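Local coordinates for protein lovastatin nonaketide synthase, polyketide synthase component (Aspergillus terreus, PDB 7CPX) that assembles the nonaketide precursor of lovastatin as a homodimeric, iterative polyketide synthase, extending, methylating and reducing a carrier-bound chain in concert with its partner lovC, at residues 1475-1480 and 1493-1498; 1421-1426 and 1450-1455; 1521-1526 and 1564-1569. The protein carries 2 engineered substitutions. All blocks are in the same frame, centred on the assembly; numbering follows the deposited sequence.

Interaction 1: 1475-1480 and 1493-1498; sequences GFFEQA and FEPLDI
The side chains of F1477 and F1493 pass one another, pointing opposite ways, within a beta-alpha-beta crossover of the Rossmann-type methyltransferase domain, in which helix 1475-1483 links the parallel neighbours 1464-1469 and 1491-1493. The two rings do not stack. Instead, the CB of F1493 makes an off-centre CH-pi contact with the F1477 ring, 4.2 Å from its centroid and 29° off its normal. In F1477, CG sits anti to the carbonyl carbon (chi1 -71°), and the ring reaches the chain that leaves strand 1491-1493. There its outer edge meets backbone nearly in its own plane: CZ is 3.3 Å from the carbonyl carbon of E1494, and P1495 N also lies at this edge. The proline ring adds an aliphatic contact, its CD 3.6 Å from CE2 of F1477. F1477 thus touches three consecutive residues and, together with A1480, also rests on Y1469 of strand 1464-1469. E1494 O, beside the ring, is hydrogen-bonded to T1470 OG1. The F1493 ring reaches back to the helix, where A1480, three residues on from F1477, receives it: CB of A1480 lies 3.4 Å from CE2 of F1493.

Interaction 2: 1421-1426 and 1450-1455; sequences PALHYA and GGATKY
L1423 and H1424 on helix 1420-1436 close on Y1455 of helix 1451-1457 in a helix-helix contact that is largely aromatic and aliphatic, set against one side of the methyltransferase sheet. The short helical segments pass 9.4 Å apart at a signed crossing angle of -50°, and the Y1455 ring lies between L1423 and H1424, touching both. The side chains of L1423 and Y1455 run roughly perpendicular. CD2 of L1423 lies over one face of the tyrosine, offset toward the rim and 3.3 Å from CG of Y1455, while its other branch turns to the second helix, with CD1 3.7 Å from CB of A1452. H1424 takes the edge of the same ring. Its CG is anti to the carbonyl carbon (chi1 -69°), and the imidazole presents a face to the tyrosine, giving an edge-to-face pair with centroids 4.7 Å apart and planes at 66°. The CE2 of Y1455 stands over the imidazole centre. Two further partners hold H1424: its ring stacks with Y1292, and its ND1 is hydrogen-bonded to R1427 NH1. L1423 also touches L1547 of strand 1542-1547, which ties the pair to the sheet. G1451 starts the second helix, and G1450, its N-cap, closes the sequence G1446-x-G1448-x-G1450 after strand 1440-1445, consistent with the GxGxG loop (motif I) that binds S-adenosylmethionine in class I methyltransferases.

Interaction 3: 1521-1526 and 1564-1569; sequences LHATPD and FADWWA
The imidazole of H1522 and the indole of W1567 meet at their edges, not face to face: ND1 of H1522 is 4.1 Å from CE3 of W1567, each atom near the plane of the other ring, and the side chains cross obliquely. F1564 O lies at another part of the indole edge, in its plane, and the ring of F1580 meets the indole nearly perpendicularly. The third flat group is the carboxylate of D1566. Its CG occupies the crowded position between backbone N and carbonyl carbon (chi1 65°), which sets it 3.7 Å from CB of A1523. R1499 serves both sides, its NH2 hydrogen-bonded to A1523 O and in a long, weak ion pair with D1566 OD2. Further on, P1525 CD approaches A1569 CB at 4.2 Å. No hydrogen bond joins the two segments; van der Waals contacts between two loops make up the interface. Within 1521-1526, T1524 OG1 accepts from D1526 N at 3.1 Å, an ST turn. The turn lies just before helix 1527-1537, at the end of the loop from strand 1512-1518, while 1564-1569 lies in the loop between helices 1554-1561 and 1583-1592 and rests W1567 and W1568 on E1324 of helix 1313-1324.

How the interactions relate
All three contacts have at least one segment in the methyltransferase region, and all are partly buried, none wholly core or surface: buried F1477, L1423 and A1523 sit beside partly exposed F1493, Y1455 and P1525. Interaction 1 joins a crossover helix to the chain leaving an outermost strand, whereas interaction 2 packs two helices around one tyrosine; their centres lie about 17 Å apart. Helices 1475-1483 and 1451-1457 both reach strand 1464-1469, the latter through T1453, which takes no part in interaction 2. Interaction 3, between loops, brings in more backbone oxygens and a carboxylate, yet no hydrogen bond crosses it. It meets interaction 1 directly, I1498 CD1 lying 4.2 Å from L1521 CD2.

Interaction 1: 1475-1480 and 1493-1498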
loop_
_atom_site.group_PDB
_atom_site.type_symbol
_atom_site.label_atom_id
_atom_site.label_comp_id
_atom_site.label_asym_id
_atom_site.label_seq_id
_atom_site.Cartn_x
_atom_site.Cartn_y
_atom_site.Cartn_z
ATOM N N GLY A 1475 46.015 33.754 25.155
ATOM C CA GLY A 1475 45.791 33.619 23.726
ATOM C C GLY A 1475 46.098 32.231 23.200
ATOM O O GLY A 1475 45.445 31.759 22.265
ATOM N N PHE A 1476 47.088 31.558 23.786
ATOM C CA PHE A 1476 47.469 30.231 23.321
ATOM C C PHE A 1476 46.480 29.152 23.743
ATOM O O PHE A 1476 46.460 28.078 23.131
ATOM C CB PHE A 1476 48.859 29.865 23.845
ATOM C CG PHE A 1476 49.890 30.936 23.636
ATOM C CD1 PHE A 1476 50.605 31.007 22.452
ATOM C CD2 PHE A 1476 50.148 31.870 24.625
ATOM C CE1 PHE A 1476 51.555 31.991 22.259
ATOM C CE2 PHE A 1476 51.096 32.856 24.438
ATOM C CZ PHE A 1476 51.800 32.916 23.253
ATOM N N PHE A 1477 45.652 29.417 24.757
ATOM C CA PHE A 1477 44.819 28.362 25.324
ATOM C C PHE A 1477 43.948 27.709 24.259
ATOM O O PHE A 1477 43.842 26.478 24.206
ATOM C CB PHE A 1477 43.952 28.922 26.453
ATOM C CG PHE A 1477 44.722 29.271 27.702
ATOM C CD1 PHE A 1477 46.101 29.140 27.756
ATOM C CD2 PHE A 1477 44.056 29.721 28.828
ATOM C CE1 PHE A 1477 46.798 29.457 28.904
ATOM C CE2 PHE A 1477 44.749 30.040 29.980
ATOM C CZ PHE A 1477 46.122 29.907 30.016
ATOM N N GLU A 1478 43.323 28.513 23.395
ATOM C CA GLU A 1478 42.514 27.944 22.324
ATOM C C GLU A 1478 43.313 26.909 21.542
ATOM O O GLU A 1478 42.872 25.768 21.366
ATOM C CB GLU A 1478 42.014 29.051 21.394
ATOM C CG GLU A 1478 41.092 30.067 22.054
ATOM C CD GLU A 1478 39.717 29.507 22.374
ATOM O OE1 GLU A 1478 39.632 28.381 22.906
ATOM O OE2 GLU A 1478 38.715 30.195 22.086
ATOM N N GLN A 1479 44.516 27.283 21.102
ATOM C CA GLN A 1479 45.358 26.332 20.384
ATOM C C GLN A 1479 45.576 25.075 21.212
ATOM O O GLN A 1479 45.469 23.956 20.698
ATOM C CB GLN A 1479 46.695 26.981 20.025
ATOM C CG GLN A 1479 47.671 26.044 19.332
ATOM C CD GLN A 1479 48.927 26.753 18.868
ATOM O OE1 GLN A 1479 49.053 27.970 19.002
ATOM N NE2 GLN A 1479 49.866 25.993 18.316
ATOM N N ALA A 1480 45.861 25.239 22.505
ATOM C CA ALA A 1480 46.016 24.079 23.373
ATOM C C ALA A 1480 44.747 23.237 23.371
ATOM O O ALA A 1480 44.800 22.011 23.225
ATOM C CB ALA A 1480 46.365 24.529 24.792
ATOM N N PHE A 1493 42.709 24.733 31.693
ATOM C CA PHE A 1493 43.465 25.876 31.197
ATOM C C PHE A 1493 43.256 27.064 32.127
ATOM O O PHE A 1493 42.114 27.443 32.408
ATOM C CB PHE A 1493 43.040 26.223 29.771
ATOM C CG PHE A 1493 43.047 25.046 28.838
ATOM C CD1 PHE A 1493 41.937 24.225 28.731
ATOM C CD2 PHE A 1493 44.164 24.756 28.075
ATOM C CE1 PHE A 1493 41.941 23.140 27.879
ATOM C CE2 PHE A 1493 44.173 23.673 27.219
ATOM C CZ PHE A 1493 43.060 22.862 27.121
ATOM N N GLU A 1494 44.359 27.647 32.599
ATOM C CA GLU A 1494 44.324 28.815 33.462
ATOM C C GLU A 1494 45.597 29.619 33.232
ATOM O O GLU A 1494 46.682 29.025 33.147
ATOM C CB GLU A 1494 44.215 28.436 34.942
ATOM C CG GLU A 1494 42.974 27.635 35.291
ATOM C CD GLU A 1494 42.856 27.368 36.779
ATOM O OE1 GLU A 1494 43.706 27.873 37.543
ATOM O OE2 GLU A 1494 41.915 26.654 37.184
ATOM N N PRO A 1495 45.509 30.943 33.130
ATOM C CA PRO A 1495 46.715 31.753 32.954
ATOM C C PRO A 1495 47.392 32.080 34.274
ATOM O O PRO A 1495 46.753 32.259 35.311
ATOM C CB PRO A 1495 46.172 33.027 32.293
ATOM C CG PRO A 1495 44.818 33.178 32.891
ATOM C CD PRO A 1495 44.291 31.776 33.113
ATOM N N LEU A 1496 48.720 32.160 34.217
ATOM C CA LEU A 1496 49.518 32.510 35.383
ATOM C C LEU A 1496 50.610 33.482 34.972
ATOM O O LEU A 1496 51.329 33.239 33.998
ATOM C CB LEU A 1496 50.149 31.270 36.023
ATOM C CG LEU A 1496 50.888 31.495 37.344
ATOM C CD1 LEU A 1496 49.916 31.775 38.477
ATOM C CD2 LEU A 1496 51.761 30.297 37.672
ATOM N N ASP A 1497 50.730 34.575 35.718
ATOM C CA ASP A 1497 51.860 35.491 35.585
ATOM C C ASP A 1497 52.873 35.099 36.651
ATOM O O ASP A 1497 52.681 35.371 37.839
ATOM C CB ASP A 1497 51.409 36.940 35.732
ATOM C CG ASP A 1497 52.537 37.927 35.504
ATOM O OD1 ASP A 1497 53.660 37.486 35.180
ATOM O OD2 ASP A 1497 52.300 39.145 35.648
ATOM N N ILE A 1498 53.960 34.449 36.226
ATOM C CA ILE A 1498 54.972 34.002 37.179
ATOM C C ILE A 1498 55.527 35.182 37.958
ATOM O O ILE A 1498 56.027 35.010 39.075
ATOM C CB ILE A 1498 56.132 33.229 36.499
ATOM C CG1 ILE A 1498 55.856 32.933 35.021
ATOM C CG2 ILE A 1498 56.391 31.930 37.245
ATOM C CD1 ILE A 1498 56.947 32.139 34.339
#

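Interaction 2: 1421-1426 and 1450-1455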
loop_
_atom_site.group_PDB
_atom_site.type_symbol
_atom_site.label_atom_id
_atom_site.label_comp_id
_atom_site.label_asym_id
_atom_site.label_seq_id
_atom_site.Cartn_x
_atom_site.Cartn_y
_atom_site.Cartn_z
ATOM N N PRO A 1421 66.891 18.348 21.641
ATOM C CA PRO A 1421 67.313 17.309 22.593
ATOM C C PRO A 1421 67.041 17.682 24.036
ATOM O O PRO A 1421 66.770 16.798 24.858
ATOM C CB PRO A 1421 68.816 17.163 22.317
ATOM C CG PRO A 1421 69.030 17.741 20.968
ATOM C CD PRO A 1421 68.012 18.823 20.813
ATOM N N ALA A 1422 67.104 18.970 24.371
ATOM C CA ALA A 1422 66.722 19.391 25.712
ATOM C C ALA A 1422 65.255 19.089 25.975
ATOM O O ALA A 1422 64.886 18.672 27.077
ATOM C CB ALA A 1422 67.006 20.880 25.896
ATOM N N LEU A 1423 64.400 19.286 24.970
ATOM C CA LEU A 1423 62.988 18.958 25.134
ATOM C C LEU A 1423 62.774 17.452 25.228
ATOM O O LEU A 1423 61.885 16.995 25.958
ATOM C CB LEU A 1423 62.183 19.550 23.978
ATOM C CG LEU A 1423 60.764 20.023 24.299
ATOM C CD1 LEU A 1423 60.778 21.088 25.382
ATOM C CD2 LEU A 1423 60.091 20.558 23.046
ATOM N N HIS A 1424 63.571 16.665 24.503
ATOM C CA HIS A 1424 63.512 15.214 24.662
ATOM C C HIS A 1424 63.888 14.808 26.082
ATOM O O HIS A 1424 63.235 13.950 26.691
ATOM C CB HIS A 1424 64.439 14.535 23.654
ATOM C CG HIS A 1424 63.984 14.652 22.234
ATOM N ND1 HIS A 1424 62.957 13.893 21.718
ATOM C CD2 HIS A 1424 64.424 15.431 21.218
ATOM C CE1 HIS A 1424 62.780 14.203 20.446
ATOM N NE2 HIS A 1424 63.657 15.134 20.118
ATOM N N TYR A 1425 64.949 15.410 26.624
ATOM C CA TYR A 1425 65.324 15.144 28.007
ATOM C C TYR A 1425 64.232 15.588 28.967
ATOM O O TYR A 1425 64.012 14.944 29.998
ATOM C CB TYR A 1425 66.638 15.849 28.344
ATOM C CG TYR A 1425 67.867 15.225 27.718
ATOM C CD1 TYR A 1425 67.981 13.850 27.581
ATOM C CD2 TYR A 1425 68.914 16.015 27.268
ATOM C CE1 TYR A 1425 69.098 13.281 27.017
ATOM C CE2 TYR A 1425 70.038 15.452 26.698
ATOM C CZ TYR A 1425 70.124 14.083 26.575
ATOM O OH TYR A 1425 71.240 13.510 26.009
ATOM N N ALA A 1426 63.549 16.689 28.656
ATOM C CA ALA A 1426 62.426 17.117 29.480
ATOM C C ALA A 1426 61.319 16.075 29.468
ATOM O O ALA A 1426 60.724 15.779 30.510
ATOM C CB ALA A 1426 61.897 18.464 28.993
ATOM N N GLY A 1450 52.525 25.262 23.204
ATOM C CA GLY A 1450 52.432 23.900 23.681
ATOM C C GLY A 1450 53.472 22.944 23.144
ATOM O O GLY A 1450 53.308 21.731 23.306
ATOM N N GLY A 1451 54.532 23.444 22.507
ATOM C CA GLY A 1451 55.562 22.549 22.005
ATOM C C GLY A 1451 56.188 21.720 23.109
ATOM O O GLY A 1451 56.330 20.501 22.988
ATOM N N ALA A 1452 56.563 22.373 24.211
ATOM C CA ALA A 1452 57.043 21.636 25.374
ATOM C C ALA A 1452 55.936 20.772 25.960
ATOM O O ALA A 1452 56.188 19.647 26.409
ATOM C CB ALA A 1452 57.583 22.604 26.425
ATOM N N THR A 1453 54.706 21.290 25.978
ATOM C CA THR A 1453 53.574 20.478 26.410
ATOM C C THR A 1453 53.423 19.250 25.525
ATOM O O THR A 1453 53.229 18.136 26.022
ATOM C CB THR A 1453 52.290 21.307 26.386
ATOM O OG1 THR A 1453 52.488 22.530 27.103
ATOM C CG2 THR A 1453 51.147 20.533 27.024
ATOM N N LYS A 1454 53.516 19.433 24.206
ATOM C CA LYS A 1454 53.449 18.292 23.299
ATOM C C LYS A 1454 54.541 17.283 23.620
ATOM O O LYS A 1454 54.279 16.080 23.731
ATOM C CB LYS A 1454 53.577 18.762 21.851
ATOM C CG LYS A 1454 52.307 19.331 21.253
ATOM C CD LYS A 1454 52.495 19.611 19.772
ATOM C CE LYS A 1454 51.207 20.072 19.117
ATOM N NZ LYS A 1454 51.388 20.329 17.662
ATOM N N TYR A 1455 55.776 17.757 23.779
ATOM C CA TYR A 1455 56.892 16.844 23.994
ATOM C C TYR A 1455 56.717 16.052 25.283
ATOM O O TYR A 1455 56.764 14.818 25.277
ATOM C CB TYR A 1455 58.205 17.623 24.020
ATOM C CG TYR A 1455 59.020 17.498 22.755
ATOM C CD1 TYR A 1455 58.543 17.983 21.546
ATOM C CD2 TYR A 1455 60.274 16.905 22.774
ATOM C CE1 TYR A 1455 59.289 17.872 20.389
ATOM C CE2 TYR A 1455 61.026 16.789 21.623
ATOM C CZ TYR A 1455 60.530 17.276 20.433
ATOM O OH TYR A 1455 61.277 17.163 19.283
#

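Interaction 3: 1521-1526 and 1564-1569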
loop_
_atom_site.group_PDB
_atom_site.type_symbol
_atom_site.label_atom_id
_atom_site.label_comp_id
_atom_site.label_asym_id
_atom_site.label_seq_id
_atom_site.Cartn_x
_atom_site.Cartn_y
_atom_site.Cartn_z
ATOM N N LEU A 1521 61.168 31.162 32.679
ATOM C CA LEU A 1521 61.726 31.860 33.830
ATOM C C LEU A 1521 62.687 32.966 33.419
ATOM O O LEU A 1521 62.924 33.888 34.207
ATOM C CB LEU A 1521 62.438 30.868 34.752
ATOM C CG LEU A 1521 61.583 29.716 35.287
ATOM C CD1 LEU A 1521 62.384 28.864 36.258
ATOM C CD2 LEU A 1521 60.313 30.235 35.947
ATOM N N HIS A 1522 63.246 32.896 32.211
ATOM C CA HIS A 1522 64.093 33.968 31.706
ATOM C C HIS A 1522 63.288 35.153 31.196
ATOM O O HIS A 1522 63.871 36.212 30.937
ATOM C CB HIS A 1522 64.998 33.452 30.584
ATOM C CG HIS A 1522 64.271 33.160 29.309
ATOM N ND1 HIS A 1522 64.764 33.518 28.073
ATOM C CD2 HIS A 1522 63.086 32.545 29.078
ATOM C CE1 HIS A 1522 63.915 33.137 27.135
ATOM N NE2 HIS A 1522 62.889 32.544 27.719
ATOM N N ALA A 1523 61.973 35.001 31.045
ATOM C CA ALA A 1523 61.099 36.071 30.592
ATOM C C ALA A 1523 60.561 36.912 31.744
ATOM O O ALA A 1523 59.686 37.759 31.526
ATOM C CB ALA A 1523 59.936 35.490 29.782
ATOM N N THR A 1524 61.062 36.693 32.962
ATOM C CA THR A 1524 60.611 37.421 34.136
ATOM C C THR A 1524 61.835 37.933 34.890
ATOM O O THR A 1524 62.746 37.141 35.196
ATOM C CB THR A 1524 59.759 36.537 35.052
ATOM O OG1 THR A 1524 59.688 37.125 36.357
ATOM C CG2 THR A 1524 60.355 35.140 35.161
ATOM N N PRO A 1525 61.903 39.232 35.201
ATOM C CA PRO A 1525 63.010 39.733 36.026
ATOM C C PRO A 1525 62.878 39.391 37.500
ATOM O O PRO A 1525 63.769 39.743 38.281
ATOM C CB PRO A 1525 62.948 41.250 35.804
ATOM C CG PRO A 1525 61.515 41.520 35.526
ATOM C CD PRO A 1525 61.001 40.320 34.776
ATOM N N ASP A 1526 61.804 38.715 37.899
ATOM C CA ASP A 1526 61.557 38.331 39.283
ATOM C C ASP A 1526 61.850 36.848 39.495
ATOM O O ASP A 1526 61.121 36.148 40.200
ATOM C CB ASP A 1526 60.119 38.653 39.678
ATOM C CG ASP A 1526 59.689 40.037 39.233
ATOM O OD1 ASP A 1526 59.530 40.246 38.013
ATOM O OD2 ASP A 1526 59.511 40.915 40.103
ATOM N N PHE A 1564 64.231 39.461 21.688
ATOM C CA PHE A 1564 62.892 39.361 22.264
ATOM C C PHE A 1564 62.589 40.489 23.244
ATOM O O PHE A 1564 63.502 41.111 23.795
ATOM C CB PHE A 1564 62.714 38.006 22.953
ATOM C CG PHE A 1564 61.277 37.638 23.212
ATOM C CD1 PHE A 1564 60.319 37.780 22.219
ATOM C CD2 PHE A 1564 60.886 37.135 24.440
ATOM C CE1 PHE A 1564 59.002 37.439 22.451
ATOM C CE2 PHE A 1564 59.568 36.790 24.676
ATOM C CZ PHE A 1564 58.626 36.944 23.680
ATOM N N ALA A 1565 61.299 40.750 23.464
ATOM C CA ALA A 1565 60.843 41.938 24.174
ATOM C C ALA A 1565 60.822 41.782 25.687
ATOM O O ALA A 1565 60.587 42.774 26.387
ATOM C CB ALA A 1565 59.441 42.326 23.692
ATOM N N ASP A 1566 61.037 40.578 26.218
ATOM C CA ASP A 1566 61.142 40.413 27.661
ATOM C C ASP A 1566 62.232 39.440 28.083
ATOM O O ASP A 1566 62.379 39.195 29.284
ATOM C CB ASP A 1566 59.792 39.959 28.251
ATOM C CG ASP A 1566 59.370 38.581 27.773
ATOM O OD1 ASP A 1566 60.214 37.846 27.222
ATOM O OD2 ASP A 1566 58.184 38.232 27.951
ATOM N N TRP A 1567 62.999 38.878 27.146
ATOM C CA TRP A 1567 64.106 38.015 27.538
ATOM C C TRP A 1567 65.214 38.814 28.208
ATOM O O TRP A 1567 65.910 38.293 29.087
ATOM C CB TRP A 1567 64.647 37.261 26.323
ATOM C CG TRP A 1567 65.952 37.786 25.808
ATOM C CD1 TRP A 1567 66.159 38.953 25.129
ATOM C CD2 TRP A 1567 67.232 37.157 25.923
ATOM N NE1 TRP A 1567 67.491 39.090 24.821
ATOM C CE2 TRP A 1567 68.171 38.001 25.300
ATOM C CE3 TRP A 1567 67.675 35.962 26.496
ATOM C CZ2 TRP A 1567 69.525 37.686 25.228
ATOM C CZ3 TRP A 1567 69.019 35.653 26.426
ATOM C CH2 TRP A 1567 69.929 36.510 25.798
ATOM N N TRP A 1568 65.391 40.076 27.812
ATOM C CA TRP A 1568 66.354 40.937 28.481
ATOM C C TRP A 1568 65.790 41.557 29.751
ATOM O O TRP A 1568 66.553 42.139 30.528
ATOM C CB TRP A 1568 66.833 42.045 27.540
ATOM C CG TRP A 1568 68.159 42.606 27.952
ATOM C CD1 TRP A 1568 68.383 43.754 28.655
ATOM C CD2 TRP A 1568 69.445 42.031 27.701
ATOM N NE1 TRP A 1568 69.732 43.931 28.851
ATOM C CE2 TRP A 1568 70.405 42.887 28.275
ATOM C CE3 TRP A 1568 69.879 40.879 27.041
ATOM C CZ2 TRP A 1568 71.773 42.624 28.211
ATOM C CZ3 TRP A 1568 71.235 40.619 26.982
ATOM C CH2 TRP A 1568 72.166 41.489 27.559
ATOM N N ALA A 1569 64.483 41.447 29.978
ATOM C CA ALA A 1569 63.891 41.845 31.251
ATOM C C ALA A 1569 64.371 40.862 32.307
ATOM O O ALA A 1569 63.901 39.725 32.382
ATOM C CB ALA A 1569 62.370 41.865 31.156
#